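Local coordinates for protein exodeoxyribonuclease III (Archaeoglobus fulgidus, PDB 2VOA) that probably cleaves DNA at abasic sites as an AP endonuclease of the exonuclease III family, using magnesium or manganese ions, at residues F7-I12 and H17-W22. The protein carries 1 engineered substitution. Residues are numbered along the deposited sequence; the frame is centred on the assembly and turned at random.
Sequences FNVNSI and HIVIPW. With nucleotides of chain C.
Val19 meets three side chains of 7-12 through one methyl, CG2. Val19 CG2 lies 3.8 Å from both Val9 CG1 and Ile12 CD1. Phe7 CE2 is 3.9 Å from the same Val19 CG2. With chi1 of Val19 at 170°, CG1 is anti to the backbone N, and CG2, anti to the carbonyl carbon, is the methyl that meets 7-12. Ile18 CG2 reaches the edge of the Phe7 ring, near its plane, 4.0 Å from Phe7 CE2. Val9 CG1 lies over one face of the same ring, offset toward the rim, so it touches both Phe7 and Val19. No hydrogen bond joins the two segments; the contact is apolar and buried.

Segment 7-12 also has polar contacts. Asn8 OD1 accepts from the backbone N of Asn10 at 3.1 Å, an Asx turn. Asn8 ND2 bonds Glu35 and Asp146, both, like Asn8, predicted metal ligands. Asn10 ND2 donates to O4' of DG3 of chain C at 3.2 Å, a bent bond (136°). Lys37 bonds Asn10 OD1, and Tyr203 OH bonds ND2. Ser11 OG donates to OP1 of DG4 of chain C at 2.7 Å.

The contact packs the end of strand 2-8 and the loop after it on helix 16-26. Strand 30-34, parallel and next to 2-8, completes this beta-alpha-beta unit of the DNase I-like fold. Leu31 of that strand and Phe48 of helix 45-49 also touch Val19, and Pro239 of helix 238-241 packs on Ile18.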
loop_
_atom_site.group_PDB
_atom_site.type_symbol
_atom_site.label_atom_id
_atom_site.label_comp_id
_atom_site.label_asym_id
_atom_site.label_seq_id
_atom_site.Cartn_x
_atom_site.Cartn_y
_atom_site.Cartn_z
ATOM N N PHE A 7 -5.587 18.649 10.383
ATOM C CA PHE A 7 -5.676 17.550 9.384
ATOM C C PHE A 7 -5.674 16.195 10.071
ATOM O O PHE A 7 -4.666 15.833 10.679
ATOM C CB PHE A 7 -4.475 17.679 8.420
ATOM C CG PHE A 7 -4.502 16.772 7.197
ATOM C CD1 PHE A 7 -5.666 16.157 6.735
ATOM C CD2 PHE A 7 -3.319 16.571 6.482
ATOM C CE1 PHE A 7 -5.642 15.342 5.582
ATOM C CE2 PHE A 7 -3.281 15.763 5.339
ATOM C CZ PHE A 7 -4.445 15.145 4.884
ATOM N N ASN A 8 -6.789 15.459 9.946
ATOM C CA ASN A 8 -6.839 14.056 10.350
ATOM C C ASN A 8 -6.193 13.251 9.223
ATOM O O ASN A 8 -6.690 13.230 8.101
ATOM C CB ASN A 8 -8.291 13.638 10.621
ATOM C CG ASN A 8 -8.397 12.191 11.011
ATOM O OD1 ASN A 8 -7.699 11.329 10.448
ATOM N ND2 ASN A 8 -9.274 11.907 11.978
ATOM N N VAL A 9 -5.044 12.647 9.524
ATOM C CA VAL A 9 -4.196 12.040 8.485
ATOM C C VAL A 9 -4.463 10.550 8.217
ATOM O O VAL A 9 -3.930 9.977 7.255
ATOM C CB VAL A 9 -2.673 12.258 8.804
ATOM C CG1 VAL A 9 -2.343 13.739 8.872
ATOM C CG2 VAL A 9 -2.282 11.543 10.105
ATOM N N ASN A 10 -5.283 9.925 9.058
ATOM C CA ASN A 10 -5.533 8.470 8.989
ATOM C C ASN A 10 -4.245 7.639 8.832
ATOM O O ASN A 10 -4.045 6.950 7.834
ATOM C CB ASN A 10 -6.616 8.094 7.943
ATOM C CG ASN A 10 -6.872 6.600 7.881
ATOM O OD1 ASN A 10 -6.814 5.919 8.905
ATOM N ND2 ASN A 10 -7.109 6.074 6.680
ATOM N N SER A 11 -3.383 7.736 9.851
ATOM C CA SER A 11 -2.059 7.073 9.951
ATOM C C SER A 11 -0.960 7.891 9.266
ATOM O O SER A 11 -0.834 7.912 8.012
ATOM C CB SER A 11 -2.031 5.618 9.456
ATOM O OG SER A 11 -0.754 5.027 9.730
ATOM N N ILE A 12 -0.158 8.554 10.092
ATOM C CA ILE A 12 0.880 9.435 9.544
ATOM C C ILE A 12 1.878 8.642 8.680
ATOM O O ILE A 12 2.308 9.126 7.621
ATOM C CB ILE A 12 1.570 10.313 10.628
ATOM C CG1 ILE A 12 2.519 11.355 10.006
ATOM C CG2 ILE A 12 2.272 9.459 11.682
ATOM C CD1 ILE A 12 1.905 12.253 8.933
ATOM N N HIS A 17 3.316 10.877 2.062
ATOM C CA HIS A 17 3.315 11.251 0.650
ATOM C C HIS A 17 2.322 12.387 0.370
ATOM O O HIS A 17 2.395 13.006 -0.701
ATOM C CB HIS A 17 2.992 10.043 -0.232
ATOM C CG HIS A 17 1.579 9.568 -0.094
ATOM N ND1 HIS A 17 1.143 8.828 0.987
ATOM C CD2 HIS A 17 0.497 9.757 -0.884
ATOM C CE1 HIS A 17 -0.146 8.565 0.843
ATOM N NE2 HIS A 17 -0.559 9.113 -0.288
ATOM N N ILE A 18 1.396 12.624 1.308
ATOM C CA ILE A 18 0.459 13.743 1.240
ATOM C C ILE A 18 0.976 14.891 2.103
ATOM O O ILE A 18 1.101 16.009 1.631
ATOM C CB ILE A 18 -0.984 13.373 1.772
ATOM C CG1 ILE A 18 -1.618 12.247 0.943
ATOM C CG2 ILE A 18 -1.885 14.601 1.776
ATOM C CD1 ILE A 18 -1.812 12.585 -0.528
ATOM N N VAL A 19 1.264 14.597 3.371
ATOM C CA VAL A 19 1.489 15.654 4.380
ATOM C C VAL A 19 2.746 16.459 4.043
ATOM O O VAL A 19 2.739 17.690 4.067
ATOM C CB VAL A 19 1.606 15.052 5.796
ATOM C CG1 VAL A 19 2.077 16.109 6.819
ATOM C CG2 VAL A 19 0.277 14.424 6.212
ATOM N N ILE A 20 3.829 15.760 3.731
ATOM C CA ILE A 20 5.102 16.446 3.486
ATOM C C ILE A 20 5.029 17.404 2.265
ATOM O O ILE A 20 5.331 18.594 2.407
ATOM C CB ILE A 20 6.302 15.451 3.465
ATOM C CG1 ILE A 20 6.404 14.693 4.811
ATOM C CG2 ILE A 20 7.642 16.165 3.107
ATOM C CD1 ILE A 20 6.498 15.604 6.072
ATOM N N PRO A 21 4.593 16.913 1.084
ATOM C CA PRO A 21 4.392 17.861 -0.042
ATOM C C PRO A 21 3.368 18.977 0.272
ATOM O O PRO A 21 3.518 20.129 -0.193
ATOM C CB PRO A 21 3.861 16.958 -1.160
ATOM C CG PRO A 21 4.432 15.597 -0.839
ATOM C CD PRO A 21 4.348 15.516 0.662
ATOM N N TRP A 22 2.341 18.647 1.054
ATOM C CA TRP A 22 1.330 19.642 1.389
ATOM C C TRP A 22 1.971 20.768 2.230
ATOM O O TRP A 22 1.706 21.944 1.987
ATOM C CB TRP A 22 0.124 18.996 2.087
ATOM C CG TRP A 22 -1.028 19.946 2.256
ATOM C CD1 TRP A 22 -2.059 20.160 1.375
ATOM C CD2 TRP A 22 -1.244 20.829 3.351
ATOM N NE1 TRP A 22 -2.905 21.136 1.861
ATOM C CE2 TRP A 22 -2.444 21.545 3.086
ATOM C CE3 TRP A 22 -0.557 21.072 4.550
ATOM C CZ2 TRP A 22 -2.964 22.503 3.982
ATOM C CZ3 TRP A 22 -1.079 22.025 5.447
ATOM C CH2 TRP A 22 -2.261 22.737 5.139
ATOM P P DG C 3 -4.997 3.531 3.047
ATOM O OP1 DG C 3 -5.112 4.791 2.277
ATOM O OP2 DG C 3 -4.293 2.347 2.466
ATOM O "O5'" DG C 3 -4.309 3.814 4.453
ATOM C "C5'" DG C 3 -3.909 2.802 5.354
ATOM C "C4'" DG C 3 -4.414 3.210 6.718
ATOM O "O4'" DG C 3 -5.863 3.119 6.757
ATOM C "C3'" DG C 3 -3.921 2.340 7.857
ATOM O "O3'" DG C 3 -2.677 2.805 8.304
ATOM C "C2'" DG C 3 -5.020 2.579 8.892
ATOM C "C1'" DG C 3 -6.228 2.487 7.981
ATOM N N9 DG C 3 -6.746 1.132 7.718
ATOM C C8 DG C 3 -6.723 0.446 6.524
ATOM N N7 DG C 3 -7.263 -0.739 6.574
ATOM C C5 DG C 3 -7.681 -0.868 7.894
ATOM C C6 DG C 3 -8.343 -1.951 8.542
ATOM O O6 DG C 3 -8.701 -3.029 8.045
ATOM N N1 DG C 3 -8.584 -1.681 9.894
ATOM C C2 DG C 3 -8.237 -0.502 10.523
ATOM N N2 DG C 3 -8.539 -0.408 11.824
ATOM N N3 DG C 3 -7.609 0.522 9.920
ATOM C C4 DG C 3 -7.372 0.278 8.609
ATOM P P DG C 4 -1.405 1.835 8.432
ATOM O OP1 DG C 4 -0.215 2.707 8.528
ATOM O OP2 DG C 4 -1.481 0.792 7.373
ATOM O "O5'" DG C 4 -1.606 1.111 9.841
ATOM C "C5'" DG C 4 -1.744 1.895 11.036
ATOM C "C4'" DG C 4 -2.548 1.155 12.091
ATOM O "O4'" DG C 4 -3.877 0.910 11.598
ATOM C "C3'" DG C 4 -2.024 -0.228 12.473
ATOM O "O3'" DG C 4 -1.012 -0.086 13.442
ATOM C "C2'" DG C 4 -3.290 -0.853 13.073
ATOM C "C1'" DG C 4 -4.350 -0.338 12.094
ATOM N N9 DG C 4 -4.631 -1.265 10.984
ATOM C C8 DG C 4 -4.290 -1.132 9.651
ATOM N N7 DG C 4 -4.699 -2.122 8.900
ATOM C C5 DG C 4 -5.353 -2.998 9.787
ATOM C C6 DG C 4 -6.003 -4.257 9.579
ATOM O O6 DG C 4 -6.133 -4.892 8.514
ATOM N N1 DG C 4 -6.524 -4.810 10.758
ATOM C C2 DG C 4 -6.445 -4.197 11.999
ATOM N N2 DG C 4 -7.001 -4.848 13.042
ATOM N N3 DG C 4 -5.841 -3.024 12.203
ATOM C C4 DG C 4 -5.326 -2.470 11.064
#